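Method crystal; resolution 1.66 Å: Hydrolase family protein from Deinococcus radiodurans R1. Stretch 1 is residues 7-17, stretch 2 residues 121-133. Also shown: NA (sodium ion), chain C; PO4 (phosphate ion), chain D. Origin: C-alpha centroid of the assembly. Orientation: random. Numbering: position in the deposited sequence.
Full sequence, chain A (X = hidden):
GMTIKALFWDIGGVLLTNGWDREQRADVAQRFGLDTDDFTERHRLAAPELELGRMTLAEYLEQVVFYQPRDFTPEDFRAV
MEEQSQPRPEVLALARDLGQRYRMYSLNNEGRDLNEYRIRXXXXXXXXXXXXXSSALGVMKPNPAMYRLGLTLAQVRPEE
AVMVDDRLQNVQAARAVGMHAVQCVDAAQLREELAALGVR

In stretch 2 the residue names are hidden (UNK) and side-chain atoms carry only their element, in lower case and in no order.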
# COMPACT_ATOMS: atom_id res chain seq x y z
N LEU A 7 -10.57 9.70 6.18
CA LEU A 7 -9.28 9.72 5.45
C LEU A 7 -8.93 8.32 5.01
O LEU A 7 -9.12 7.33 5.73
CB LEU A 7 -8.13 10.28 6.30
CG LEU A 7 -8.16 11.75 6.69
CD1 LEU A 7 -9.04 11.86 7.87
CD2 LEU A 7 -6.72 12.20 7.01
N PHE A 8 -8.47 8.24 3.77
CA PHE A 8 -8.02 7.02 3.13
C PHE A 8 -6.53 7.16 2.88
O PHE A 8 -6.06 8.12 2.27
CB PHE A 8 -8.75 6.81 1.81
CG PHE A 8 -10.22 6.52 1.95
CD1 PHE A 8 -11.13 7.55 2.15
CD2 PHE A 8 -10.69 5.23 1.90
CE1 PHE A 8 -12.49 7.29 2.30
CE2 PHE A 8 -12.05 4.97 2.08
CZ PHE A 8 -12.93 5.99 2.26
N TRP A 9 -5.79 6.16 3.36
CA TRP A 9 -4.33 6.18 3.34
C TRP A 9 -3.69 5.07 2.52
O TRP A 9 -3.95 3.90 2.69
CB TRP A 9 -3.74 6.06 4.76
CG TRP A 9 -3.98 7.20 5.68
CD1 TRP A 9 -5.13 7.49 6.37
CD2 TRP A 9 -3.04 8.22 6.04
NE1 TRP A 9 -4.98 8.64 7.09
CE2 TRP A 9 -3.70 9.11 6.92
CE3 TRP A 9 -1.73 8.50 5.67
CZ2 TRP A 9 -3.07 10.22 7.47
CZ3 TRP A 9 -1.11 9.58 6.22
CH2 TRP A 9 -1.78 10.45 7.09
N ASP A 10 -2.85 5.52 1.64
CA ASP A 10 -1.87 4.66 0.95
C ASP A 10 -0.94 4.22 2.09
O ASP A 10 -0.75 4.96 3.09
CB ASP A 10 -1.18 5.56 -0.08
CG ASP A 10 -0.13 4.93 -0.86
OD1 ASP A 10 -0.19 3.73 -1.11
OD2 ASP A 10 0.77 5.72 -1.33
N ILE A 11 -0.37 3.03 1.95
CA ILE A 11 0.59 2.56 2.97
C ILE A 11 2.03 2.71 2.45
O ILE A 11 2.81 3.48 2.97
CB ILE A 11 0.30 1.16 3.45
CG1 ILE A 11 -1.12 1.12 4.05
CG2 ILE A 11 1.34 0.71 4.50
CD1 ILE A 11 -1.55 -0.25 4.58
N GLY A 12 2.33 2.01 1.38
CA GLY A 12 3.69 2.09 0.79
C GLY A 12 4.05 3.47 0.26
O GLY A 12 3.33 4.02 -0.57
N GLY A 13 5.17 3.99 0.72
CA GLY A 13 5.67 5.31 0.36
C GLY A 13 5.07 6.45 1.15
O GLY A 13 5.41 7.62 0.93
N VAL A 14 4.20 6.09 2.08
CA VAL A 14 3.52 7.07 2.93
C VAL A 14 3.75 6.73 4.41
O VAL A 14 4.55 7.38 5.11
CB VAL A 14 2.03 7.17 2.57
CG1 VAL A 14 1.26 8.12 3.48
CG2 VAL A 14 1.86 7.66 1.11
N LEU A 15 3.09 5.67 4.85
CA LEU A 15 3.21 5.21 6.24
C LEU A 15 4.45 4.36 6.48
O LEU A 15 5.10 4.39 7.52
CB LEU A 15 1.96 4.41 6.64
CG LEU A 15 0.66 5.23 6.69
CD1 LEU A 15 -0.55 4.30 6.84
CD2 LEU A 15 0.74 6.29 7.79
N LEU A 16 4.74 3.57 5.47
CA LEU A 16 5.89 2.66 5.46
C LEU A 16 6.59 2.78 4.13
O LEU A 16 6.10 3.41 3.20
CB LEU A 16 5.43 1.20 5.61
CG LEU A 16 4.53 0.80 6.81
CD1 LEU A 16 4.09 -0.67 6.69
CD2 LEU A 16 5.19 1.09 8.14
N THR A 17 7.75 2.15 4.06
CA THR A 17 8.44 2.03 2.78
C THR A 17 7.56 1.14 1.89
O THR A 17 6.63 0.50 2.34
CB THR A 17 9.82 1.33 2.92
OG1 THR A 17 9.64 0.06 3.56
CG2 THR A 17 10.76 2.20 3.71
N UNK A 121 3.12 -5.87 12.15
CA UNK A 121 4.46 -5.43 12.61
C UNK A 121 4.50 -3.98 13.04
O UNK A 121 5.16 -3.60 14.04
c UNK A 121 6.93 -5.28 11.97
c UNK A 121 5.54 -5.73 11.52
o UNK A 121 5.52 -7.13 11.24
N UNK A 122 3.75 -3.14 12.34
CA UNK A 122 3.78 -1.70 12.58
C UNK A 122 2.54 -1.15 13.26
O UNK A 122 2.37 0.05 13.40
c UNK A 122 7.89 -1.33 10.95
c UNK A 122 5.60 -2.22 9.73
c UNK A 122 6.85 -2.66 9.26
c UNK A 122 6.63 -0.91 11.40
c UNK A 122 4.15 -0.95 11.31
c UNK A 122 5.49 -1.35 10.79
c UNK A 122 8.00 -2.19 9.88
N UNK A 123 1.69 -2.06 13.69
CA UNK A 123 0.46 -1.68 14.42
C UNK A 123 -0.47 -0.73 13.68
O UNK A 123 -1.07 0.19 14.28
N UNK A 124 -0.60 -0.96 12.38
CA UNK A 124 -1.37 -0.05 11.53
C UNK A 124 -2.86 -0.01 11.92
O UNK A 124 -3.55 0.97 11.74
c UNK A 124 -1.20 -0.35 10.04
c UNK A 124 0.26 -0.33 9.54
c UNK A 124 0.98 0.99 9.90
c UNK A 124 0.31 -0.61 8.02
N UNK A 125 -3.30 -1.12 12.46
CA UNK A 125 -4.67 -1.30 12.91
C UNK A 125 -5.03 -0.49 14.12
O UNK A 125 -6.19 -0.38 14.49
N UNK A 126 -4.05 0.14 14.74
CA UNK A 126 -4.35 0.95 15.90
C UNK A 126 -5.02 2.23 15.47
O UNK A 126 -5.82 2.80 16.20
c UNK A 126 -3.07 1.26 16.69
o UNK A 126 -0.75 1.29 18.25
c UNK A 126 -1.16 0.14 17.98
o UNK A 126 -0.52 -0.90 18.27
c UNK A 126 -2.51 -0.03 17.27
N UNK A 127 -4.75 2.63 14.24
CA UNK A 127 -5.28 3.92 13.75
C UNK A 127 -6.06 3.85 12.43
O UNK A 127 -6.70 4.83 12.04
c UNK A 127 -3.03 4.66 12.80
c UNK A 127 -3.05 5.03 11.48
c UNK A 127 -0.89 4.06 11.14
c UNK A 127 -1.92 3.99 13.28
c UNK A 127 -1.98 4.72 10.64
c UNK A 127 -0.85 3.70 12.46
c UNK A 127 -4.18 4.99 13.71
N UNK A 128 -6.02 2.69 11.78
CA UNK A 128 -6.80 2.46 10.57
C UNK A 128 -7.85 1.41 10.93
O UNK A 128 -7.54 0.31 11.40
c UNK A 128 -3.92 2.40 7.87
c UNK A 128 -5.39 4.36 8.68
c UNK A 128 -4.81 2.97 9.00
c UNK A 128 -5.95 2.01 9.37
N UNK A 129 -9.10 1.76 10.61
CA UNK A 129 -10.29 0.98 11.01
C UNK A 129 -10.57 -0.19 10.09
O UNK A 129 -11.23 -1.15 10.46
c UNK A 129 -11.30 3.13 12.04
c UNK A 129 -11.04 2.71 13.50
c UNK A 129 -12.52 4.00 11.88
c UNK A 129 -11.51 1.91 11.13
N UNK A 130 -10.12 -0.08 8.86
CA UNK A 130 -10.27 -1.15 7.88
C UNK A 130 -9.22 -0.95 6.81
O UNK A 130 -8.70 0.15 6.63
c UNK A 130 -11.66 -1.23 7.28
N UNK A 131 -8.96 -2.03 6.11
CA UNK A 131 -7.89 -2.05 5.14
C UNK A 131 -8.44 -2.45 3.78
O UNK A 131 -8.64 -3.62 3.51
c UNK A 131 -4.85 -1.85 6.64
c UNK A 131 -6.56 -2.74 8.06
c UNK A 131 -4.70 -1.53 9.02
c UNK A 131 -5.89 -2.26 9.17
c UNK A 131 -4.16 -1.36 7.73
c UNK A 131 -6.04 -2.54 6.80
c UNK A 131 -6.79 -3.02 5.58
N UNK A 132 -8.70 -1.44 2.95
CA UNK A 132 -9.27 -1.65 1.61
C UNK A 132 -8.10 -1.89 0.67
O UNK A 132 -7.62 -1.02 -0.04
c UNK A 132 -10.14 -0.46 1.21
c UNK A 132 -12.49 1.45 3.52
c UNK A 132 -11.22 -0.16 2.22
c UNK A 132 -11.47 1.15 2.58
c UNK A 132 -11.96 -1.15 2.79
c UNK A 132 -12.96 -0.86 3.75
c UNK A 132 -13.21 0.44 4.12
N UNK A 133 -7.64 -3.13 0.74
CA UNK A 133 -6.43 -3.58 0.08
C UNK A 133 -6.73 -4.36 -1.19
O UNK A 133 -7.67 -5.16 -1.24
c UNK A 133 -5.60 -4.42 1.02
c UNK A 133 -4.27 -4.84 0.36
o UNK A 133 -5.36 -3.70 2.25
NA NA C . 2.41 4.55 -2.59
P PO4 D . 0.58 0.96 -1.73
O1 PO4 D . -0.68 1.15 -2.44
O2 PO4 D . 1.51 2.15 -2.02
O3 PO4 D . 0.48 0.61 -0.24
O4 PO4 D . 1.39 -0.19 -2.32
O HOH W 1 4.45 3.78 -3.42
O HOH W 2 1.18 4.71 -4.47

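Position 121 carries three side-chain atoms, a carbon bearing one oxygen and one carbon, and reaches nothing on stretch 1; this is Thr 121, in the last part of a helix. At position 122 one carbon leads to a six-carbon ring with no oxygen, and Leu 16 lies over one face of it. This is Phe 122: Leu 16 CD2 sits 3.6 Å from Phe 122 CG and 3.9 Å from the ring centroid, 25° off the normal, a CH-pi contact.

Position 123 has no side-chain atoms and a phi of 57°, which favours glycine; Gly 123 leaves the helix through a Schellman motif. Position 124 has four carbons forked at the second, packed against Ile 11 and Leu 16. It is Leu 124, whose CD1 lies 3.9 Å from Ile 11 CG2 and 4.0 Å from Leu 16 CD1. Position 125, again without side-chain atoms, is Gly 125, exposed and beside a crystal neighbour. Position 126 shows three carbons, the third carrying two oxygens; Glu 126 is exposed and far from stretch 1.

Position 127 has a carbon and a six-carbon ring whose edge meets Leu 15. In Phe 127, CE1 is 4.1 Å from Leu 15 CD1. Four carbons forked at the second identify position 128, which touches Trp 9 and Leu 15, as Leu 128: its CD2 approaches Trp 9 CD1 to 3.9 Å and its CD1 approaches Leu 15 CD1 to 4.0 Å. The same fork at position 129 belongs to Leu 129, which is exposed and makes no contact with stretch 1. Position 130, with a single carbon, is Ala 130, likewise out of reach.

At position 131 a carbon and a six-carbon ring present an edge to Ile 11; Phe 131 CD2 is 4.2 Å from Ile 11 CD1. Another such ring at position 132 offers its edge to Phe 8. This is Phe 132, with CE2 3.8 Å from Phe 8 CE2. Position 133, a carbon bearing one oxygen and one carbon, is Thr 133, at an N-cap position without a side-chain capping bond.

The contact is wholly apolar: no hydrogen bond crosses it, and 438 Å² is buried. Stretch 1 divides its tasks. Phe 8, Trp 9, Ile 11, Leu 15 and Leu 16 pack against stretch 2. Asp 10 OD2 and Gly 12 O coordinate the sodium ion NA at 2.4 and 2.3 Å. Gly 12 N donates a hydrogen bond to phosphate O3 at 2.8 Å. Stretch 2 thus backs the ion-binding loop through its hydrophobic side chains.

Stretch 2 (121-133) TFGLGEFLLAFFT
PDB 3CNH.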